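PDB 6T3T: 4-hydroxy-tetrahydrodipicolinate synthase from Methylacidiphilum fumariolicum SolV, which probably catalyses the condensation of pyruvate with aspartate beta-semialdehyde to 4-hydroxy-tetrahydrodipicolinate, a step on the diaminopimelate route to lysine. Local coordinates for residues Ala294-Glu297 / His298-Ala301. Numbering follows the deposited sequence.
Sequences AKVE and HLWA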
ATOM      1  N   ALA A 294      17.254  16.603 -29.886  1.00 20.01           N
ATOM      2  CA  ALA A 294      17.979  17.060 -31.066  1.00 19.94           C
ATOM      3  C   ALA A 294      19.385  16.465 -31.103  1.00 18.77           C
ATOM      4  O   ALA A 294      19.883  16.125 -32.176  1.00 21.65           O
ATOM      5  CB  ALA A 294      18.026  18.588 -31.102  1.00 21.10           C
ATOM      6  N   LYS A 295      19.989  16.229 -29.941  1.00 19.40           N
ATOM      7  CA  LYS A 295      21.338  15.690 -29.889  1.00 18.96           C
ATOM      8  C   LYS A 295      21.375  14.193 -30.167  1.00 23.53           C
ATOM      9  O   LYS A 295      22.457  13.662 -30.445  1.00 26.09           O
ATOM     10  CB  LYS A 295      21.966  15.961 -28.520  1.00 21.24           C
ATOM     11  CG  LYS A 295      22.210  17.451 -28.262  1.00 31.05           C
ATOM     12  CD  LYS A 295      22.465  17.758 -26.789  1.00 29.58           C
ATOM     13  CE  LYS A 295      23.748  17.145 -26.263  1.00 36.13           C
ATOM     14  NZ  LYS A 295      24.201  17.843 -25.023  1.00 51.77           N
ATOM     15  N   VAL A 296      20.237  13.499 -30.088  1.00 19.53           N
ATOM     16  CA  VAL A 296      20.205  12.080 -30.438  1.00 20.45           C
ATOM     17  C   VAL A 296      19.270  11.891 -31.622  1.00 24.01           C
ATOM     18  O   VAL A 296      18.614  10.851 -31.744  1.00 23.60           O
ATOM     19  CB  VAL A 296      19.812  11.167 -29.256  1.00 22.54           C
ATOM     20  CG1 VAL A 296      20.903  11.192 -28.178  1.00 18.42           C
ATOM     21  CG2 VAL A 296      18.453  11.538 -28.675  1.00 19.77           C
ATOM     22  N   GLU A 297      19.226  12.890 -32.513  1.00 22.16           N
ATOM     23  CA  GLU A 297      18.277  12.859 -33.617  1.00 22.79           C
ATOM     24  C   GLU A 297      18.493  11.649 -34.518  1.00 21.99           C
ATOM     25  O   GLU A 297      17.530  11.126 -35.081  1.00 19.23           O
ATOM     26  CB  GLU A 297      18.371  14.147 -34.437  1.00 23.88           C
ATOM     27  CG  GLU A 297      17.583  14.098 -35.724  1.00 31.16           C
ATOM     28  CD  GLU A 297      17.228  15.481 -36.267  1.00 42.74           C
ATOM     29  OE1 GLU A 297      17.470  16.476 -35.548  1.00 40.17           O
ATOM     30  OE2 GLU A 297      16.679  15.569 -37.401  1.00 42.56           O
ATOM     31  N   HIS A 298      19.725  11.143 -34.605  1.00 24.07           N
ATOM     32  CA  HIS A 298      19.974   9.977 -35.439  1.00 26.01           C
ATOM     33  C   HIS A 298      19.231   8.738 -34.947  1.00 26.82           C
ATOM     34  O   HIS A 298      19.081   7.779 -35.711  1.00 24.97           O
ATOM     35  CB  HIS A 298      21.483   9.693 -35.510  1.00 29.96           C
ATOM     36  CG  HIS A 298      22.075   9.166 -34.228  1.00 35.11           C
ATOM     37  ND1 HIS A 298      22.264   9.956 -33.110  1.00 38.70           N
ATOM     38  CD2 HIS A 298      22.557   7.941 -33.902  1.00 40.06           C
ATOM     39  CE1 HIS A 298      22.816   9.235 -32.147  1.00 31.97           C
ATOM     40  NE2 HIS A 298      23.010   8.011 -32.603  1.00 34.46           N
ATOM     41  N   LEU A 299      18.760   8.733 -33.696  1.00 22.89           N
ATOM     42  CA  LEU A 299      18.038   7.571 -33.175  1.00 23.24           C
ATOM     43  C   LEU A 299      16.576   7.540 -33.613  1.00 24.47           C
ATOM     44  O   LEU A 299      15.972   6.465 -33.652  1.00 22.48           O
ATOM     45  CB  LEU A 299      18.107   7.537 -31.649  1.00 21.07           C
ATOM     46  CG  LEU A 299      19.487   7.515 -30.990  1.00 26.13           C
ATOM     47  CD1 LEU A 299      19.384   7.621 -29.458  1.00 27.48           C
ATOM     48  CD2 LEU A 299      20.277   6.265 -31.408  1.00 27.71           C
ATOM     49  N   TRP A 300      15.964   8.684 -33.919  1.00 19.61           N
ATOM     50  CA  TRP A 300      14.517   8.685 -34.120  1.00 20.61           C
ATOM     51  C   TRP A 300      14.024   9.340 -35.398  1.00 20.51           C
ATOM     52  O   TRP A 300      12.859   9.111 -35.756  1.00 22.72           O
ATOM     53  CB  TRP A 300      13.809   9.354 -32.926  1.00 18.70           C
ATOM     54  CG  TRP A 300      14.334  10.739 -32.576  1.00 15.84           C
ATOM     55  CD1 TRP A 300      15.283  11.052 -31.643  1.00 17.92           C
ATOM     56  CD2 TRP A 300      13.912  11.975 -33.148  1.00 17.05           C
ATOM     57  NE1 TRP A 300      15.476  12.412 -31.606  1.00 19.49           N
ATOM     58  CE2 TRP A 300      14.645  13.000 -32.522  1.00 17.29           C
ATOM     59  CE3 TRP A 300      12.976  12.314 -34.131  1.00 22.94           C
ATOM     60  CZ2 TRP A 300      14.473  14.350 -32.843  1.00 22.19           C
ATOM     61  CZ3 TRP A 300      12.804  13.656 -34.461  1.00 27.74           C
ATOM     62  CH2 TRP A 300      13.555  14.661 -33.813  1.00 28.21           C
ATOM     63  N   ALA A 301      14.835  10.135 -36.098  1.00 24.52           N
ATOM     64  CA  ALA A 301      14.329  10.924 -37.238  1.00 28.91           C
ATOM     65  C   ALA A 301      14.152  10.141 -38.540  1.00 28.67           C
ATOM     66  O   ALA A 301      14.514   8.965 -38.623  1.00 31.15           O
ATOM     67  CB  ALA A 301      15.240  12.121 -37.476  1.00 30.18           C
TER
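The indole of W300 lies with one face under the backbone of E297, whose CA stands 3.4 Å above the ring plane, toward the rim; A301 CB comes over the same face, also off centre. The O of V296 approaches the ring obliquely and sits 3.3 Å from W300 CD1. With its first torsion at 53°, W300 CG lies between its own backbone N and carbonyl carbon, folding the ring back beneath the turn. NE1 then donates to L293 O near the end of helix 276-295. On one face of the H298 imidazole lies L299 CG, again offset to the rim.

Two carbonyls hold the final turn. V296 O accepts from L299 N at 2.9 Å, with the donor well above the carbonyl plane. E297 O takes two bonds: A301 N comes at it nearly head-on, with a C=O...N angle of 169°, while W300 N, 3.1 Å from E297 O, comes from well above the carbonyl plane. Carbon contacts accompany them: L299 CD1 reaches V296 CB at 3.6 Å, and A301 CB meets the E297 methylene CG at 3.5 Å. With W300 cut back to an alanine, L293 O would probably lose its indole donor and a gap would be likely to open beneath the E297 backbone.

This is the C-terminal tail of a TIM-barrel subunit, at the surface and away from the predicted catalytic residues. Leaving helix 276-295, it turns back so that V296 and L299 rest on Q232 of helix 227-243, while W300 touches L233 there and P214 and A217 of helix 212-223.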